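Local structure of transcription factor SKN7 (Chaetomium thermophilum, 5D5W) at residues R6-M11 with A53-Q58; S19-S24 with E36-T41; D28-L33 with P88-D93. The protein probably controls gene expression in response to osmotic and oxidative stress; this piece is its HSF-type DNA-binding domain in complex with heat-shock-element DNA. All coordinates share one frame; numbering follows the deposited sequence.

The three contacts share one hydrophobic core. Contact 1 borders the DNA through helix 52-61, which reads the bases, whereas contacts 2 and 3 stand back by similar distances, their nearest atoms about 9 and 10 Å from the nucleic acid. The centre of contact 1 lies about 11 Å from that of contact 2 and 12 Å from that of contact 3. Helix 3-12 serves all three: Met11 CE packs on Val21 CG1 of contact 2 at 3.6 Å, and Leu8 CG on Phe90 CZ of contact 3 at 3.5 Å. Contacts 2 and 3, about 14 Å apart between centres, are joined by the antiparallel neighbours 21-23 and 30-33.

Contact 1 (R6-M11 with A53-Q58). With nucleotides of chain A; nucleotides of chain C.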
loop_
_atom_site.group_PDB
_atom_site.type_symbol
_atom_site.label_atom_id
_atom_site.label_comp_id
_atom_site.label_asym_id
_atom_site.label_seq_id
_atom_site.Cartn_x
_atom_site.Cartn_y
_atom_site.Cartn_z
ATOM N N ARG B 6 -0.884 14.337 -16.787
ATOM C CA ARG B 6 -1.526 15.633 -16.580
ATOM C C ARG B 6 -2.032 15.751 -15.153
ATOM O O ARG B 6 -1.739 16.726 -14.467
ATOM C CB ARG B 6 -2.688 15.824 -17.571
ATOM C CG ARG B 6 -3.732 16.863 -17.158
ATOM C CD ARG B 6 -4.597 17.305 -18.333
ATOM N NE ARG B 6 -5.061 16.185 -19.163
ATOM C CZ ARG B 6 -6.135 15.431 -18.918
ATOM N NH1 ARG B 6 -6.899 15.646 -17.847
ATOM N NH2 ARG B 6 -6.452 14.444 -19.757
ATOM N N LYS B 7 -2.793 14.751 -14.722
ATOM C CA LYS B 7 -3.342 14.726 -13.370
ATOM C C LYS B 7 -2.254 14.656 -12.302
ATOM O O LYS B 7 -2.394 15.229 -11.223
ATOM C CB LYS B 7 -4.303 13.550 -13.205
ATOM C CG LYS B 7 -5.611 13.737 -13.962
ATOM C CD LYS B 7 -6.801 13.181 -13.186
ATOM C CE LYS B 7 -7.355 11.894 -13.781
ATOM N NZ LYS B 7 -8.463 12.192 -14.732
ATOM N N LEU B 8 -1.174 13.951 -12.608
ATOM C CA LEU B 8 -0.037 13.869 -11.711
ATOM C C LEU B 8 0.575 15.255 -11.562
ATOM O O LEU B 8 0.722 15.757 -10.458
ATOM C CB LEU B 8 0.989 12.889 -12.273
ATOM C CG LEU B 8 2.202 12.553 -11.420
ATOM C CD1 LEU B 8 1.769 11.889 -10.127
ATOM C CD2 LEU B 8 3.133 11.643 -12.202
ATOM N N TYR B 9 0.897 15.880 -12.690
ATOM C CA TYR B 9 1.498 17.214 -12.693
ATOM C C TYR B 9 0.648 18.244 -11.949
ATOM O O TYR B 9 1.180 19.038 -11.179
ATOM C CB TYR B 9 1.731 17.700 -14.126
ATOM C CG TYR B 9 2.648 18.900 -14.203
ATOM C CD1 TYR B 9 4.014 18.741 -14.419
ATOM C CD2 TYR B 9 2.151 20.201 -14.047
ATOM C CE1 TYR B 9 4.860 19.838 -14.487
ATOM C CE2 TYR B 9 2.992 21.305 -14.110
ATOM C CZ TYR B 9 4.344 21.121 -14.328
ATOM O OH TYR B 9 5.185 22.215 -14.400
ATOM N N LYS B 10 -0.660 18.227 -12.202
ATOM C CA LYS B 10 -1.603 19.186 -11.609
ATOM C C LYS B 10 -1.732 18.997 -10.098
ATOM O O LYS B 10 -1.901 19.961 -9.347
ATOM C CB LYS B 10 -2.980 19.064 -12.278
ATOM C CG LYS B 10 -3.862 20.296 -12.113
ATOM C CD LYS B 10 -4.921 20.426 -13.205
ATOM C CE LYS B 10 -6.113 19.506 -12.976
ATOM N NZ LYS B 10 -7.220 19.758 -13.951
ATOM N N MET B 11 -1.645 17.745 -9.668
ATOM C CA MET B 11 -1.621 17.384 -8.254
ATOM C C MET B 11 -0.424 18.052 -7.577
ATOM O O MET B 11 -0.517 18.565 -6.462
ATOM C CB MET B 11 -1.497 15.858 -8.139
ATOM C CG MET B 11 -2.061 15.214 -6.889
ATOM S SD MET B 11 -1.770 13.436 -6.969
ATOM C CE MET B 11 0.008 13.407 -6.789
ATOM N N ALA B 53 -1.399 1.285 -4.007
ATOM C CA ALA B 53 -0.777 0.309 -4.887
ATOM C C ALA B 53 -1.149 0.521 -6.348
ATOM O O ALA B 53 -0.324 0.301 -7.233
ATOM C CB ALA B 53 -1.154 -1.092 -4.447
ATOM N N SER B 54 -2.382 0.961 -6.592
ATOM C CA SER B 54 -2.843 1.291 -7.943
ATOM C C SER B 54 -2.202 2.573 -8.472
ATOM O O SER B 54 -1.976 2.713 -9.682
ATOM C CB SER B 54 -4.360 1.408 -7.961
ATOM O OG SER B 54 -4.941 0.192 -7.533
ATOM N N PHE B 55 -1.902 3.506 -7.570
ATOM C CA PHE B 55 -1.148 4.703 -7.934
ATOM C C PHE B 55 0.262 4.317 -8.322
ATOM O O PHE B 55 0.798 4.797 -9.306
ATOM C CB PHE B 55 -1.102 5.676 -6.754
ATOM C CG PHE B 55 -0.320 6.934 -7.023
ATOM C CD1 PHE B 55 -0.776 7.862 -7.932
ATOM C CD2 PHE B 55 0.862 7.180 -6.356
ATOM C CE1 PHE B 55 -0.065 9.021 -8.184
ATOM C CE2 PHE B 55 1.578 8.340 -6.589
ATOM C CZ PHE B 55 1.109 9.262 -7.512
ATOM N N VAL B 56 0.868 3.448 -7.524
ATOM C CA VAL B 56 2.202 2.961 -7.813
ATOM C C VAL B 56 2.241 2.236 -9.161
ATOM O O VAL B 56 3.148 2.464 -9.957
ATOM C CB VAL B 56 2.705 2.039 -6.690
ATOM C CG1 VAL B 56 3.956 1.275 -7.124
ATOM C CG2 VAL B 56 2.990 2.854 -5.436
ATOM N N ARG B 57 1.262 1.374 -9.416
ATOM C CA ARG B 57 1.214 0.613 -10.665
ATOM C C ARG B 57 1.215 1.522 -11.876
ATOM O O ARG B 57 1.941 1.279 -12.823
ATOM C CB ARG B 57 -0.024 -0.272 -10.726
ATOM C CG ARG B 57 -0.103 -1.148 -11.976
ATOM C CD ARG B 57 0.743 -2.404 -11.849
ATOM N NE ARG B 57 0.915 -3.105 -13.125
ATOM C CZ ARG B 57 1.776 -2.746 -14.080
ATOM N NH1 ARG B 57 2.557 -1.684 -13.936
ATOM N NH2 ARG B 57 1.858 -3.456 -15.202
ATOM N N GLN B 58 0.388 2.561 -11.849
ATOM C CA GLN B 58 0.339 3.528 -12.947
ATOM C C GLN B 58 1.682 4.210 -13.168
ATOM O O GLN B 58 2.061 4.508 -14.293
ATOM C CB GLN B 58 -0.721 4.605 -12.670
ATOM C CG GLN B 58 -2.153 4.209 -13.013
ATOM C CD GLN B 58 -2.409 4.196 -14.512
ATOM O OE1 GLN B 58 -1.965 3.290 -15.226
ATOM N NE2 GLN B 58 -3.125 5.200 -14.997
ATOM P P DA A 7 8.429 -2.276 -15.380
ATOM O OP1 DA A 7 9.274 -2.137 -16.595
ATOM O OP2 DA A 7 7.521 -1.164 -14.995
ATOM O "O5'" DA A 7 7.576 -3.615 -15.502
ATOM C "C5'" DA A 7 8.243 -4.892 -15.442
ATOM C "C4'" DA A 7 7.249 -6.021 -15.569
ATOM O "O4'" DA A 7 6.541 -6.182 -14.317
ATOM C "C3'" DA A 7 6.172 -5.807 -16.628
ATOM O "O3'" DA A 7 5.899 -7.075 -17.231
ATOM C "C2'" DA A 7 4.995 -5.305 -15.813
ATOM C "C1'" DA A 7 5.147 -6.141 -14.563
ATOM N N9 DA A 7 4.485 -5.629 -13.363
ATOM C C8 DA A 7 4.512 -4.356 -12.846
ATOM N N7 DA A 7 3.801 -4.213 -11.753
ATOM C C5 DA A 7 3.270 -5.477 -11.534
ATOM C C6 DA A 7 2.418 -5.986 -10.538
ATOM N N6 DA A 7 1.943 -5.257 -9.526
ATOM N N1 DA A 7 2.083 -7.292 -10.606
ATOM C C2 DA A 7 2.567 -8.026 -11.618
ATOM N N3 DA A 7 3.359 -7.657 -12.622
ATOM C C4 DA A 7 3.680 -6.357 -12.520
ATOM P P DT C 4 -8.797 0.097 -7.447
ATOM O OP1 DT C 4 -9.937 0.283 -6.518
ATOM O OP2 DT C 4 -7.480 0.727 -7.162
ATOM O "O5'" DT C 4 -8.573 -1.472 -7.628
ATOM C "C5'" DT C 4 -9.625 -2.311 -8.138
ATOM C "C4'" DT C 4 -9.126 -3.729 -8.293
ATOM O "O4'" DT C 4 -8.254 -3.840 -9.445
ATOM C "C3'" DT C 4 -8.322 -4.244 -7.100
ATOM O "O3'" DT C 4 -8.869 -5.499 -6.695
ATOM C "C2'" DT C 4 -6.906 -4.381 -7.633
ATOM C "C1'" DT C 4 -7.147 -4.650 -9.107
ATOM N N1 DT C 4 -6.039 -4.313 -10.025
ATOM C C2 DT C 4 -5.748 -5.193 -11.042
ATOM O O2 DT C 4 -6.349 -6.243 -11.211
ATOM N N3 DT C 4 -4.711 -4.806 -11.852
ATOM C C4 DT C 4 -3.967 -3.647 -11.759
ATOM O O4 DT C 4 -3.078 -3.423 -12.576
ATOM C C5 DT C 4 -4.330 -2.768 -10.676
ATOM C C7 DT C 4 -3.561 -1.501 -10.484
ATOM C C6 DT C 4 -5.336 -3.137 -9.876
ATOM P P DG A 8 5.101 -7.167 -18.605
ATOM O OP1 DG A 8 6.034 -7.688 -19.627
ATOM O OP2 DG A 8 4.413 -5.864 -18.828
ATOM O "O5'" DG A 8 4.049 -8.330 -18.329
ATOM C "C5'" DG A 8 4.492 -9.578 -17.766
ATOM C "C4'" DG A 8 3.313 -10.454 -17.408
ATOM O "O4'" DG A 8 2.704 -9.999 -16.175
ATOM C "C3'" DG A 8 2.194 -10.482 -18.444
ATOM O "O3'" DG A 8 1.681 -11.817 -18.561
ATOM C "C2'" DG A 8 1.186 -9.487 -17.895
ATOM C "C1'" DG A 8 1.348 -9.636 -16.392
ATOM N N9 DG A 8 1.088 -8.433 -15.608
ATOM C C8 DG A 8 1.613 -7.179 -15.811
ATOM N N7 DG A 8 1.228 -6.311 -14.916
ATOM C C5 DG A 8 0.407 -7.036 -14.064
ATOM C C6 DG A 8 -0.303 -6.629 -12.905
ATOM O O6 DG A 8 -0.349 -5.507 -12.381
ATOM N N1 DG A 8 -1.022 -7.684 -12.350
ATOM C C2 DG A 8 -1.049 -8.967 -12.841
ATOM N N2 DG A 8 -1.794 -9.847 -12.160
ATOM N N3 DG A 8 -0.390 -9.357 -13.918
ATOM C C4 DG A 8 0.309 -8.348 -14.476
#
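Leu8 and Met11, on one side of helix 3-12, receive the ring of Phe55 from helix 52-61, while the other side of helix 52-61 lies against DNA. The first residue to bind DNA within 53-58 is Ser54. Its OG donates a short 2.6 Å hydrogen bond to OP2 of DT4 of chain C, so a backbone phosphate is gripped next to the base contacts. Phe55 follows, facing the protein. Its CG is anti to the backbone N (chi1 179°), which carries the ring off the helix toward residues 6-11 and leaves CZ leading. Leu8 CD1 meets that leading end at the ring edge, close to the ring plane, 3.8 Å from Phe55 CZ; the two side chains run at about a right angle. Met11 CE comes in obliquely and more loosely, 4.3 Å from Phe55 CZ. This is the core side of the helix-turn-helix of an HSF-type domain, with 52-61 as the recognition helix. Val56 next packs on Trp83 and Phe85 of strand 82-86 and also touches a thymine base. Arg57 reads the DNA. Bent at chi2 (81°), it sends NE to O6 of DG8 of chain A at 2.8 Å and NH2 to N7 of DG8 at 2.9 Å, a two-pronged grip on the major-groove edge of guanine. Both bonds are noticeably bent. One face of the guanidinium is covered by DA7 of chain A, whose C8 sits 3.4 Å above the plane over its centre, and the methyl C7 of DT4 rests 3.8 Å from Arg57 CB. Gln58 continues the DNA-facing surface by packing on a phosphate.

Contact 2 (S19-S24 with E36-T41)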
loop_
_atom_site.group_PDB
_atom_site.type_symbol
_atom_site.label_atom_id
_atom_site.label_comp_id
_atom_site.label_asym_id
_atom_site.label_seq_id
_atom_site.Cartn_x
_atom_site.Cartn_y
_atom_site.Cartn_z
ATOM N N SER B 19 2.614 19.496 1.980
ATOM C CA SER B 19 3.138 18.716 3.107
ATOM C C SER B 19 3.171 17.216 2.826
ATOM O O SER B 19 4.034 16.505 3.343
ATOM C CB SER B 19 2.292 18.981 4.356
ATOM O OG SER B 19 0.922 18.708 4.099
ATOM N N VAL B 20 2.235 16.754 1.998
ATOM C CA VAL B 20 2.045 15.327 1.739
ATOM C C VAL B 20 2.425 14.863 0.321
ATOM O O VAL B 20 2.764 13.697 0.134
ATOM C CB VAL B 20 0.596 14.897 2.059
ATOM C CG1 VAL B 20 0.198 15.401 3.446
ATOM C CG2 VAL B 20 -0.380 15.404 1.007
ATOM N N VAL B 21 2.345 15.749 -0.669
ATOM C CA VAL B 21 2.859 15.466 -2.014
ATOM C C VAL B 21 3.491 16.731 -2.595
ATOM O O VAL B 21 2.829 17.776 -2.665
ATOM C CB VAL B 21 1.745 14.999 -2.979
ATOM C CG1 VAL B 21 2.307 14.707 -4.368
ATOM C CG2 VAL B 21 1.054 13.767 -2.442
ATOM N N ARG B 22 4.755 16.635 -3.021
ATOM C CA ARG B 22 5.457 17.779 -3.617
ATOM C C ARG B 22 6.617 17.370 -4.521
ATOM O O ARG B 22 7.054 16.226 -4.501
ATOM C CB ARG B 22 5.983 18.707 -2.514
ATOM C CG ARG B 22 7.041 18.089 -1.606
ATOM C CD ARG B 22 7.595 19.122 -0.633
ATOM N NE ARG B 22 8.642 18.597 0.245
ATOM C CZ ARG B 22 8.434 17.825 1.315
ATOM N NH1 ARG B 22 7.204 17.442 1.664
ATOM N NH2 ARG B 22 9.473 17.421 2.039
ATOM N N TRP B 23 7.114 18.327 -5.301
ATOM C CA TRP B 23 8.337 18.147 -6.084
ATOM C C TRP B 23 9.537 18.045 -5.157
ATOM O O TRP B 23 9.592 18.692 -4.107
ATOM C CB TRP B 23 8.578 19.327 -7.037
ATOM C CG TRP B 23 7.594 19.472 -8.160
ATOM C CD1 TRP B 23 6.572 20.372 -8.240
ATOM C CD2 TRP B 23 7.552 18.711 -9.373
ATOM N NE1 TRP B 23 5.882 20.207 -9.421
ATOM C CE2 TRP B 23 6.466 19.196 -10.135
ATOM C CE3 TRP B 23 8.321 17.661 -9.887
ATOM C CZ2 TRP B 23 6.131 18.670 -11.379
ATOM C CZ3 TRP B 23 7.991 17.140 -11.133
ATOM C CH2 TRP B 23 6.908 17.649 -11.862
ATOM N N SER B 24 10.510 17.241 -5.561
ATOM C CA SER B 24 11.793 17.199 -4.883
ATOM C C SER B 24 12.480 18.533 -5.110
ATOM O O SER B 24 12.350 19.124 -6.178
ATOM C CB SER B 24 12.666 16.074 -5.438
ATOM O OG SER B 24 13.289 16.464 -6.648
ATOM N N GLU B 36 -1.516 8.259 4.886
ATOM C CA GLU B 36 -2.847 8.471 5.441
ATOM C C GLU B 36 -3.613 9.489 4.610
ATOM O O GLU B 36 -4.613 9.154 3.990
ATOM C CB GLU B 36 -2.753 8.977 6.887
ATOM C CG GLU B 36 -2.388 7.914 7.907
ATOM C CD GLU B 36 -0.924 7.500 7.882
ATOM O OE1 GLU B 36 -0.656 6.297 7.642
ATOM O OE2 GLU B 36 -0.049 8.371 8.100
ATOM N N LYS B 37 -3.124 10.729 4.584
ATOM C CA LYS B 37 -3.870 11.837 3.983
ATOM C C LYS B 37 -3.846 11.817 2.455
ATOM O O LYS B 37 -4.840 12.180 1.828
ATOM C CB LYS B 37 -3.359 13.184 4.492
ATOM C CG LYS B 37 -4.391 14.299 4.356
ATOM C CD LYS B 37 -3.783 15.690 4.512
ATOM C CE LYS B 37 -4.741 16.780 4.034
ATOM N NZ LYS B 37 -4.045 17.998 3.521
ATOM N N PHE B 38 -2.725 11.399 1.860
ATOM C CA PHE B 38 -2.610 11.302 0.391
ATOM C C PHE B 38 -3.539 10.248 -0.202
ATOM O O PHE B 38 -4.299 10.512 -1.138
ATOM C CB PHE B 38 -1.171 10.975 -0.032
ATOM C CG PHE B 38 -1.045 10.654 -1.490
ATOM C CD1 PHE B 38 -1.222 11.643 -2.435
ATOM C CD2 PHE B 38 -0.798 9.359 -1.921
ATOM C CE1 PHE B 38 -1.124 11.357 -3.784
ATOM C CE2 PHE B 38 -0.706 9.069 -3.271
ATOM C CZ PHE B 38 -0.866 10.069 -4.204
ATOM N N THR B 39 -3.446 9.044 0.349
ATOM C CA THR B 39 -4.233 7.908 -0.104
ATOM C C THR B 39 -5.718 8.167 0.097
ATOM O O THR B 39 -6.509 7.953 -0.811
ATOM C CB THR B 39 -3.825 6.627 0.648
ATOM O OG1 THR B 39 -2.471 6.290 0.321
ATOM C CG2 THR B 39 -4.710 5.472 0.290
ATOM N N LYS B 40 -6.098 8.655 1.269
ATOM C CA LYS B 40 -7.511 8.712 1.619
ATOM C C LYS B 40 -8.187 9.990 1.122
ATOM O O LYS B 40 -9.383 9.986 0.875
ATOM C CB LYS B 40 -7.697 8.560 3.131
ATOM C CG LYS B 40 -6.858 7.461 3.779
ATOM C CD LYS B 40 -7.506 6.085 3.768
ATOM C CE LYS B 40 -6.482 5.012 4.148
ATOM N NZ LYS B 40 -6.973 4.003 5.135
ATOM N N THR B 41 -7.430 11.075 0.961
ATOM C CA THR B 41 -8.014 12.386 0.639
ATOM C C THR B 41 -7.722 12.870 -0.777
ATOM O O THR B 41 -8.613 13.363 -1.462
ATOM C CB THR B 41 -7.492 13.468 1.604
ATOM O OG1 THR B 41 -7.605 13.005 2.956
ATOM C CG2 THR B 41 -8.266 14.771 1.435
#
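Largely buried packing joins the start of strand 21-23 and the residue before it, Val21 and Val20, to a helix, where Phe38 offers its ring and Lys37 its methylenes. Within the winged helix-turn-helix fold of HSF-type domains, strand 21-23 is an outermost strand of the small antiparallel sheet, and helix 35-46 is the helix preceding the recognition helix 52-61. No hydrogen bond crosses between the two segments; shape and burial hold them. The backbones come closest at Val20 and Phe38, with CA atoms 6.3 Å apart, and both of these side chains leave their backbones toward the opposite segment. Phe38 extends with CG anti to its backbone N (chi1 171°), which carries its ring out from the helix to become a neighbour of Val21 CG2. The detailed spacing of that methyl and the ring is doubtful, because the modelled separation is too short to be trusted. Around the same ring the core is continued by Met11, by Val32 of the adjoining strand and by Phe55, whose ring meets Phe38 edge to face and ties this contact to the helix that reads DNA. Residues 20-22 are held against the neighbouring strand by backbone hydrogen bonds of Val20 with Leu33 and of Arg22 with Val31. Elsewhere on the helix, Lys40 forms a salt bridge with Asp81 of the second subunit, so one helix serves both the core and the subunit interface. Lys37 edges the buried patch with the aliphatic part of its chain. Extended beyond CG, this chain passes Val20 at about a right angle, and its CD lies 4.1 Å from Val20 CG1.

Contact 3 (D28-L33 with P88-D93); sequences DSFVVL and PEFRAD
Phe30 and Phe90 form the close-packed half of this contact, whereas Asp28 and Arg91 face one another loosely at the surface. On the inner side, Phe30 CD2 lies 4.0 Å from Phe90 CE2, the rings meeting obliquely. Phe30 takes the position between its backbone N and carbonyl carbon (chi1 79°), which drops its ring from strand 30-33 into the core; Phe90 CG is anti to its own N (chi1 -174°) and brings its ring back from the loop. The Phe90 ring is then enclosed by Trp23, whose plane is tilted by roughly 30° against it, by Phe64 edge to face, and by Val5 and Leu12 of helix 3-12. In this way the loop following strand 82-86 is fastened over the sheet and helix of the HSF-type domain. Farther out the backbones approach, with Asp28 CA and Arg91 CA 4.6 Å apart. Asp28 O and Phe90 O lie 3.6 Å from each other, but two acceptors cannot bond one another directly. A water lies 2.8 Å from each of these two oxygens, in the plane of the Phe90 ring at its edge; it is placed to donate to either, though it has more acceptors in reach than protons. The Asp28 and Arg91 side chains meet mainly through carbon, CB of Asp28 lying 4.3 Å from CD of Arg91. Arg91 NE is instead used within its own loop, giving a bent 3.0 Å hydrogen bond to Pro88 O. Asp28 OD2 and Arg91 NH1 remain 5.3 Å apart, so their opposite charges probably add at most a mild attraction. With no direct hydrogen bond between the segments, the hold is aromatic packing inside and, probably, water-mediated polar contact outside.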
loop_
_atom_site.group_PDB
_atom_site.type_symbol
_atom_site.label_atom_id
_atom_site.label_comp_id
_atom_site.label_asym_id
_atom_site.label_seq_id
_atom_site.Cartn_x
_atom_site.Cartn_y
_atom_site.Cartn_z
ATOM N N ASP B 28 13.229 17.531 -10.303
ATOM C CA ASP B 28 13.390 16.472 -11.297
ATOM C C ASP B 28 12.755 15.141 -10.871
ATOM O O ASP B 28 12.721 14.189 -11.656
ATOM C CB ASP B 28 14.882 16.280 -11.621
ATOM C CG ASP B 28 15.762 16.146 -10.369
ATOM O OD1 ASP B 28 15.239 15.807 -9.279
ATOM O OD2 ASP B 28 16.989 16.383 -10.485
ATOM N N SER B 29 12.284 15.090 -9.622
ATOM C CA SER B 29 11.469 13.986 -9.086
ATOM C C SER B 29 10.415 14.558 -8.123
ATOM O O SER B 29 10.487 15.734 -7.754
ATOM C CB SER B 29 12.342 12.966 -8.349
ATOM O OG SER B 29 12.899 13.513 -7.163
ATOM N N PHE B 30 9.436 13.735 -7.742
ATOM C CA PHE B 30 8.418 14.137 -6.768
ATOM C C PHE B 30 8.355 13.155 -5.602
ATOM O O PHE B 30 8.822 12.019 -5.698
ATOM C CB PHE B 30 7.038 14.315 -7.424
ATOM C CG PHE B 30 6.309 13.033 -7.688
ATOM C CD1 PHE B 30 5.361 12.552 -6.789
ATOM C CD2 PHE B 30 6.565 12.307 -8.837
ATOM C CE1 PHE B 30 4.700 11.355 -7.023
ATOM C CE2 PHE B 30 5.900 11.122 -9.082
ATOM C CZ PHE B 30 4.969 10.643 -8.178
ATOM N N VAL B 31 7.788 13.630 -4.497
ATOM C CA VAL B 31 7.726 12.882 -3.251
ATOM C C VAL B 31 6.287 12.785 -2.787
ATOM O O VAL B 31 5.581 13.786 -2.787
ATOM C CB VAL B 31 8.517 13.595 -2.143
ATOM C CG1 VAL B 31 8.619 12.711 -0.909
ATOM C CG2 VAL B 31 9.901 13.982 -2.639
ATOM N N VAL B 32 5.864 11.580 -2.403
ATOM C CA VAL B 32 4.582 11.355 -1.724
ATOM C C VAL B 32 4.881 10.841 -0.318
ATOM O O VAL B 32 5.685 9.929 -0.143
ATOM C CB VAL B 32 3.688 10.343 -2.471
ATOM C CG1 VAL B 32 2.430 10.045 -1.669
ATOM C CG2 VAL B 32 3.315 10.867 -3.849
ATOM N N LEU B 33 4.218 11.423 0.676
ATOM C CA LEU B 33 4.601 11.253 2.078
ATOM C C LEU B 33 3.386 11.519 2.950
ATOM O O LEU B 33 2.657 12.466 2.693
ATOM C CB LEU B 33 5.731 12.235 2.417
ATOM C CG LEU B 33 6.091 12.497 3.882
ATOM C CD1 LEU B 33 6.429 11.192 4.593
ATOM C CD2 LEU B 33 7.244 13.493 3.979
ATOM N N PRO B 88 12.654 10.759 -16.273
ATOM C CA PRO B 88 13.597 11.750 -16.811
ATOM C C PRO B 88 12.944 12.982 -17.449
ATOM O O PRO B 88 13.523 14.067 -17.419
ATOM C CB PRO B 88 14.364 10.959 -17.876
ATOM C CG PRO B 88 14.269 9.538 -17.443
ATOM C CD PRO B 88 12.930 9.402 -16.789
ATOM N N GLU B 89 11.752 12.801 -18.007
ATOM C CA GLU B 89 11.039 13.834 -18.749
ATOM C C GLU B 89 9.894 14.501 -17.965
ATOM O O GLU B 89 9.237 15.409 -18.484
ATOM C CB GLU B 89 10.479 13.212 -20.030
ATOM C CG GLU B 89 11.520 12.480 -20.874
ATOM C CD GLU B 89 12.398 13.421 -21.686
ATOM O OE1 GLU B 89 11.906 13.942 -22.711
ATOM O OE2 GLU B 89 13.575 13.638 -21.311
ATOM N N PHE B 90 9.646 14.040 -16.738
ATOM C CA PHE B 90 8.649 14.640 -15.830
ATOM C C PHE B 90 9.406 15.520 -14.846
ATOM O O PHE B 90 10.020 15.016 -13.905
ATOM C CB PHE B 90 7.880 13.537 -15.084
ATOM C CG PHE B 90 6.729 14.028 -14.230
ATOM C CD1 PHE B 90 5.531 14.430 -14.809
ATOM C CD2 PHE B 90 6.822 14.028 -12.846
ATOM C CE1 PHE B 90 4.465 14.855 -14.027
ATOM C CE2 PHE B 90 5.757 14.448 -12.065
ATOM C CZ PHE B 90 4.579 14.862 -12.656
ATOM N N ARG B 91 9.392 16.829 -15.089
ATOM C CA ARG B 91 10.063 17.790 -14.212
ATOM C C ARG B 91 9.201 19.013 -14.015
ATOM O O ARG B 91 8.297 19.276 -14.802
ATOM C CB ARG B 91 11.392 18.238 -14.798
ATOM C CG ARG B 91 12.224 17.136 -15.408
ATOM C CD ARG B 91 13.664 17.584 -15.496
ATOM N NE ARG B 91 14.429 16.773 -16.433
ATOM C CZ ARG B 91 15.760 16.726 -16.479
ATOM N NH1 ARG B 91 16.499 17.440 -15.628
ATOM N NH2 ARG B 91 16.359 15.952 -17.381
ATOM N N ALA B 92 9.513 19.773 -12.972
ATOM C CA ALA B 92 8.703 20.927 -12.572
ATOM C C ALA B 92 8.600 22.016 -13.652
ATOM O O ALA B 92 7.531 22.602 -13.848
ATOM C CB ALA B 92 9.249 21.513 -11.276
ATOM N N ASP B 93 9.709 22.272 -14.346
ATOM C CA ASP B 93 9.772 23.293 -15.406
ATOM C C ASP B 93 9.431 22.737 -16.803
ATOM O O ASP B 93 8.799 23.423 -17.607
ATOM C CB ASP B 93 11.154 23.958 -15.425
ATOM C CG ASP B 93 12.283 22.970 -15.190
ATOM O OD1 ASP B 93 12.974 22.601 -16.168
ATOM O OD2 ASP B 93 12.461 22.545 -14.023
HETATM O O HOH W 1 10.404 12.812 -12.279
#